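NADH oxidoreductase (Mesorhizobium loti, PDB 3PI7) probably binds NADPH and works as an oxidoreductase on NAD(P)H, consistent with a quinone reductase built from a GroES-like domain and a Rossmann domain. Local coordinates at residues A[42-47]-A[51-56]; A[321-326]-A[335-340]. All coordinates share one frame; numbering follows the deposited sequence.

Interaction 1 of 2, residues A[42-47]-A[51-56]; sequences IAVPAP and QVLIKV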
loop_
_atom_site.group_PDB
_atom_site.type_symbol
_atom_site.label_atom_id
_atom_site.label_comp_id
_atom_site.label_asym_id
_atom_site.label_seq_id
_atom_site.Cartn_x
_atom_site.Cartn_y
_atom_site.Cartn_z
ATOM N N ILE A 42 22.655 13.929 -35.622
ATOM C CA ILE A 42 22.661 12.483 -35.791
ATOM C C ILE A 42 21.774 12.099 -36.961
ATOM O O ILE A 42 20.967 12.896 -37.408
ATOM C CB ILE A 42 22.198 11.753 -34.483
ATOM C CG1 ILE A 42 20.771 12.139 -34.059
ATOM C CG2 ILE A 42 23.195 11.958 -33.320
ATOM C CD1 ILE A 42 20.112 11.031 -33.162
ATOM N N ALA A 43 21.898 10.860 -37.419
ATOM C CA ALA A 43 21.061 10.354 -38.486
ATOM C C ALA A 43 19.604 10.302 -38.058
ATOM O O ALA A 43 19.279 10.007 -36.900
ATOM C CB ALA A 43 21.530 8.958 -38.892
ATOM N N VAL A 44 18.718 10.641 -39.000
ATOM C CA VAL A 44 17.294 10.557 -38.768
ATOM C C VAL A 44 16.939 9.057 -38.725
ATOM O O VAL A 44 17.324 8.307 -39.620
ATOM C CB VAL A 44 16.485 11.343 -39.835
ATOM C CG1 VAL A 44 14.982 11.070 -39.717
ATOM C CG2 VAL A 44 16.771 12.844 -39.726
ATOM N N PRO A 45 16.240 8.591 -37.669
ATOM C CA PRO A 45 15.885 7.173 -37.610
ATOM C C PRO A 45 14.810 6.783 -38.618
ATOM O O PRO A 45 14.097 7.635 -39.151
ATOM C CB PRO A 45 15.377 7.008 -36.176
ATOM C CG PRO A 45 14.726 8.374 -35.881
ATOM C CD PRO A 45 15.705 9.339 -36.507
ATOM N N ALA A 46 14.718 5.483 -38.878
ATOM C CA ALA A 46 13.679 4.893 -39.718
ATOM C C ALA A 46 12.620 4.240 -38.810
ATOM O O ALA A 46 12.970 3.531 -37.867
ATOM C CB ALA A 46 14.290 3.850 -40.659
ATOM N N PRO A 47 11.332 4.516 -39.051
ATOM C CA PRO A 47 10.283 3.874 -38.235
ATOM C C PRO A 47 10.172 2.398 -38.549
ATOM O O PRO A 47 10.346 1.995 -39.709
ATOM C CB PRO A 47 9.014 4.595 -38.665
ATOM C CG PRO A 47 9.280 5.023 -40.072
ATOM C CD PRO A 47 10.754 5.353 -40.122
ATOM N N GLN A 51 5.376 1.833 -36.508
ATOM C CA GLN A 51 5.771 3.164 -36.054
ATOM C C GLN A 51 5.682 4.231 -37.118
ATOM O O GLN A 51 5.581 3.947 -38.313
ATOM C CB GLN A 51 7.226 3.120 -35.546
ATOM C CG GLN A 51 7.462 2.131 -34.425
ATOM C CD GLN A 51 8.919 2.091 -34.022
ATOM O OE1 GLN A 51 9.842 2.162 -34.857
ATOM N NE2 GLN A 51 9.160 1.970 -32.731
ATOM N N VAL A 52 5.748 5.487 -36.659
ATOM C CA VAL A 52 5.725 6.637 -37.519
ATOM C C VAL A 52 6.892 7.534 -37.166
ATOM O O VAL A 52 7.354 7.544 -36.018
ATOM C CB VAL A 52 4.374 7.401 -37.445
ATOM C CG1 VAL A 52 3.251 6.569 -38.047
ATOM C CG2 VAL A 52 4.056 7.809 -35.996
ATOM N N LEU A 53 7.377 8.246 -38.163
ATOM C CA LEU A 53 8.442 9.231 -37.998
ATOM C C LEU A 53 7.776 10.582 -38.016
ATOM O O LEU A 53 7.097 10.947 -39.000
ATOM C CB LEU A 53 9.460 9.110 -39.143
ATOM C CG LEU A 53 10.631 10.046 -39.024
ATOM C CD1 LEU A 53 11.533 9.672 -37.824
ATOM C CD2 LEU A 53 11.409 10.109 -40.294
ATOM N N ILE A 54 7.948 11.322 -36.940
ATOM C CA ILE A 54 7.295 12.619 -36.792
ATOM C C ILE A 54 8.294 13.762 -36.886
ATOM O O ILE A 54 9.287 13.772 -36.143
ATOM C CB ILE A 54 6.556 12.666 -35.434
ATOM C CG1 ILE A 54 5.508 11.515 -35.291
ATOM C CG2 ILE A 54 5.860 14.001 -35.245
ATOM C CD1 ILE A 54 5.609 10.843 -34.054
ATOM N N LYS A 55 7.960 14.784 -37.695
ATOM C CA LYS A 55 8.699 16.025 -37.762
ATOM C C LYS A 55 8.170 16.844 -36.617
ATOM O O LYS A 55 7.026 17.286 -36.671
ATOM C CB LYS A 55 8.486 16.730 -39.126
ATOM C CG LYS A 55 9.302 18.000 -39.220
ATOM C CD LYS A 55 9.097 18.797 -40.530
ATOM C CE LYS A 55 10.189 19.861 -40.572
ATOM N NZ LYS A 55 10.450 20.352 -41.960
ATOM N N VAL A 56 8.973 16.990 -35.551
ATOM C CA VAL A 56 8.539 17.632 -34.324
ATOM C C VAL A 56 8.405 19.127 -34.466
ATOM O O VAL A 56 9.360 19.817 -34.864
ATOM C CB VAL A 56 9.504 17.288 -33.147
ATOM C CG1 VAL A 56 8.967 17.854 -31.851
ATOM C CG2 VAL A 56 9.716 15.782 -33.025
HETATM O O HOH W 1 12.550 2.581 -34.736
#

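Interaction 2 of 2, residues A[321-326]-A[335-340]; sequences VTAVVP and PAELTK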
loop_
_atom_site.group_PDB
_atom_site.type_symbol
_atom_site.label_atom_id
_atom_site.label_comp_id
_atom_site.label_asym_id
_atom_site.label_seq_id
_atom_site.Cartn_x
_atom_site.Cartn_y
_atom_site.Cartn_z
ATOM N N VAL A 321 2.085 27.546 -20.085
ATOM C CA VAL A 321 3.163 27.750 -21.066
ATOM C C VAL A 321 4.022 28.985 -20.661
ATOM O O VAL A 321 3.759 30.112 -21.097
ATOM C CB VAL A 321 2.641 27.793 -22.550
ATOM C CG1 VAL A 321 1.338 28.574 -22.698
ATOM C CG2 VAL A 321 3.706 28.269 -23.541
ATOM N N THR A 322 5.037 28.765 -19.793
ATOM C CA THR A 322 5.898 29.875 -19.394
ATOM C C THR A 322 6.930 30.198 -20.474
ATOM O O THR A 322 7.191 31.379 -20.706
ATOM C CB THR A 322 6.607 29.662 -18.049
ATOM O OG1 THR A 322 7.011 28.304 -17.885
ATOM C CG2 THR A 322 5.781 30.152 -16.871
ATOM N N ALA A 323 7.508 29.165 -21.145
ATOM C CA ALA A 323 8.547 29.405 -22.129
ATOM C C ALA A 323 8.597 28.386 -23.262
ATOM O O ALA A 323 8.415 27.191 -23.047
ATOM C CB ALA A 323 9.894 29.406 -21.428
ATOM N N VAL A 324 8.925 28.879 -24.458
ATOM C CA VAL A 324 9.226 28.074 -25.639
ATOM C C VAL A 324 10.729 28.253 -25.858
ATOM O O VAL A 324 11.204 29.365 -26.122
ATOM C CB VAL A 324 8.394 28.387 -26.898
ATOM C CG1 VAL A 324 8.854 27.512 -28.046
ATOM C CG2 VAL A 324 6.911 28.160 -26.644
ATOM N N VAL A 325 11.480 27.180 -25.657
ATOM C CA VAL A 325 12.928 27.254 -25.779
ATOM C C VAL A 325 13.350 26.659 -27.096
ATOM O O VAL A 325 13.061 25.487 -27.308
ATOM C CB VAL A 325 13.657 26.530 -24.601
ATOM C CG1 VAL A 325 15.149 26.824 -24.635
ATOM C CG2 VAL A 325 13.069 26.945 -23.250
ATOM N N PRO A 326 14.136 27.383 -27.929
ATOM C CA PRO A 326 14.663 26.769 -29.149
ATOM C C PRO A 326 15.529 25.587 -28.785
ATOM O O PRO A 326 16.216 25.621 -27.735
ATOM C CB PRO A 326 15.535 27.883 -29.743
ATOM C CG PRO A 326 14.979 29.144 -29.192
ATOM C CD PRO A 326 14.588 28.788 -27.804
ATOM N N PRO A 335 17.160 24.479 -17.663
ATOM C CA PRO A 335 17.135 24.476 -16.184
ATOM C C PRO A 335 16.716 25.812 -15.580
ATOM O O PRO A 335 15.972 25.817 -14.603
ATOM C CB PRO A 335 18.567 24.107 -15.797
ATOM C CG PRO A 335 19.054 23.322 -16.933
ATOM C CD PRO A 335 18.480 24.032 -18.147
ATOM N N ALA A 336 17.156 26.934 -16.174
ATOM C CA ALA A 336 16.769 28.262 -15.704
ATOM C C ALA A 336 15.276 28.453 -15.851
ATOM O O ALA A 336 14.653 29.061 -14.998
ATOM C CB ALA A 336 17.508 29.337 -16.490
ATOM N N GLU A 337 14.694 27.965 -16.945
ATOM C CA GLU A 337 13.259 28.113 -17.159
ATOM C C GLU A 337 12.447 27.182 -16.269
ATOM O O GLU A 337 11.334 27.537 -15.890
ATOM C CB GLU A 337 12.880 27.890 -18.637
ATOM C CG GLU A 337 13.392 28.968 -19.575
ATOM C CD GLU A 337 12.932 30.386 -19.279
ATOM O OE1 GLU A 337 11.788 30.566 -18.805
ATOM O OE2 GLU A 337 13.745 31.315 -19.480
ATOM N N LEU A 338 12.971 25.992 -15.954
ATOM C CA LEU A 338 12.244 25.037 -15.126
ATOM C C LEU A 338 12.124 25.509 -13.668
ATOM O O LEU A 338 11.192 25.088 -12.990
ATOM C CB LEU A 338 12.884 23.638 -15.185
ATOM C CG LEU A 338 12.613 22.793 -16.440
ATOM C CD1 LEU A 338 13.289 21.445 -16.332
ATOM C CD2 LEU A 338 11.107 22.551 -16.658
ATOM N N THR A 339 13.030 26.395 -13.202
ATOM C CA THR A 339 13.011 26.921 -11.827
ATOM C C THR A 339 11.870 27.903 -11.631
ATOM O O THR A 339 11.412 28.079 -10.500
ATOM C CB THR A 339 14.344 27.573 -11.430
ATOM O OG1 THR A 339 14.657 28.647 -12.318
ATOM C CG2 THR A 339 15.478 26.579 -11.356
ATOM N N LYS A 340 11.425 28.556 -12.722
ATOM C CA LYS A 340 10.303 29.495 -12.693
ATOM C C LYS A 340 9.052 28.773 -12.172
ATOM O O LYS A 340 8.658 27.748 -12.743
ATOM C CB LYS A 340 10.041 30.093 -14.089
ATOM C CG LYS A 340 10.727 31.426 -14.352
ATOM C CD LYS A 340 12.082 31.267 -15.028
ATOM C CE LYS A 340 12.595 32.560 -15.618
ATOM N NZ LYS A 340 11.994 32.852 -16.949
#

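Interaction 1 of 2, residues A[42-47]-A[51-56]
Leu-53 packs against Val-44, Pro-45 and Pro-47, using a different carbon for each. CD2 of Leu-53 lies 3.7 Å from CG1 of Val-44. CD1 of Leu-53 sits 4.0 Å from CG of Pro-45, and this same CD1 of Leu-53 is 3.5 Å from the carbonyl O of Pro-45, so an apolar branch covers a backbone oxygen. Lower on the side chain, CB of Leu-53 is 4.1 Å from CD of Pro-47. With CG anti to the backbone N (chi1 -177°), CD1 and CD2 are carried to Pro-45 and Val-44; the leucine runs roughly at right angles to all three partners. Pro-47 also closes the tight end of the turn: CB of Pro-47 is 3.5 Å from the backbone O of Gln-51 and 3.9 Å from CB of Gln-51.

The polar part runs through Gln-51. A water donates to OE1 of Gln-51, with 2.7 Å between water and OE1, and also donates, over a longer reach, to the carbonyl O of Ala-46. The same OE1 accepts from the backbone N of Gly-48, while NE2 reaches Glu-127 OE2, which probably fixes the turn of the amide. The turn carries the chain from strand 37-43, which pairs with 10-16, into strand 51-56, which lies between strands 86-94 and 123-127; Val-125 of the latter touches Pro-45, Gln-51 and Leu-53. With no direct backbone bond between the segments, they are joined by proline and aliphatic packing, and the Gln-51 amide and one water give the polar link.

Interaction 2 of 2, residues A[321-326]-A[335-340]
Glu-337 reaches across to Ala-323 and Val-325 with the length of its side chain. CB sets out from the helix toward the strand, and CG of Glu-337 comes within 4.2 Å of the Val-325 methyl CG2 and 4.0 Å of CB of Ala-323. A bend at the next bond (chi2 -59°) then swings the carboxylate so that OE1 comes over the Ala-323 methyl, with CD of Glu-337 3.8 Å from CB of Ala-323. OE1 of Glu-337 comes closer still, to 3.4 Å from CB of Ala-323, yet its polar partner is on its own segment. NZ of Lys-340 donates to OE1 of Glu-337 at 3.0 Å in a salt bridge, arriving on the syn side but 31° out of the carboxylate plane. Replacing Glu-337 by alanine is likely to leave the Lys-340 ammonium without its mate and to open a gap beside Ala-323 and Val-325. Val-345 of the partner strand touches both Glu-337 and Val-325. The contact thus packs the last part of helix 327-338 on strand 323-326 within a beta-alpha-beta unit completed by the parallel strand 345-348. Chemically, the glutamate serves twice: its CG packs against Ala-323 and Val-325 while its carboxylate pairs with the lysine three residues on.

In the fold
Interactions 1 and 2 follow one another along the chain, far apart in sequence, yet they reach the same mixed sheet. Their centres are 26 Å apart and their nearest atoms about 10 Å apart, so they do not touch. Strand 51-56 pairs with 86-94, which also holds 58-60, and 58-60 in turn pairs with 345-348, the strand beside 323-326. Interaction 2 therefore belongs to the C-terminal return of the chain to the sheet that interaction 1 enters near the N-terminus. Both are packing contacts: neither includes Asp-19 or Tyr-21, which bind the potassium ion, and neither lies on the parallel six-stranded sheet of the Rossmann domain, the expected NADPH-binding part.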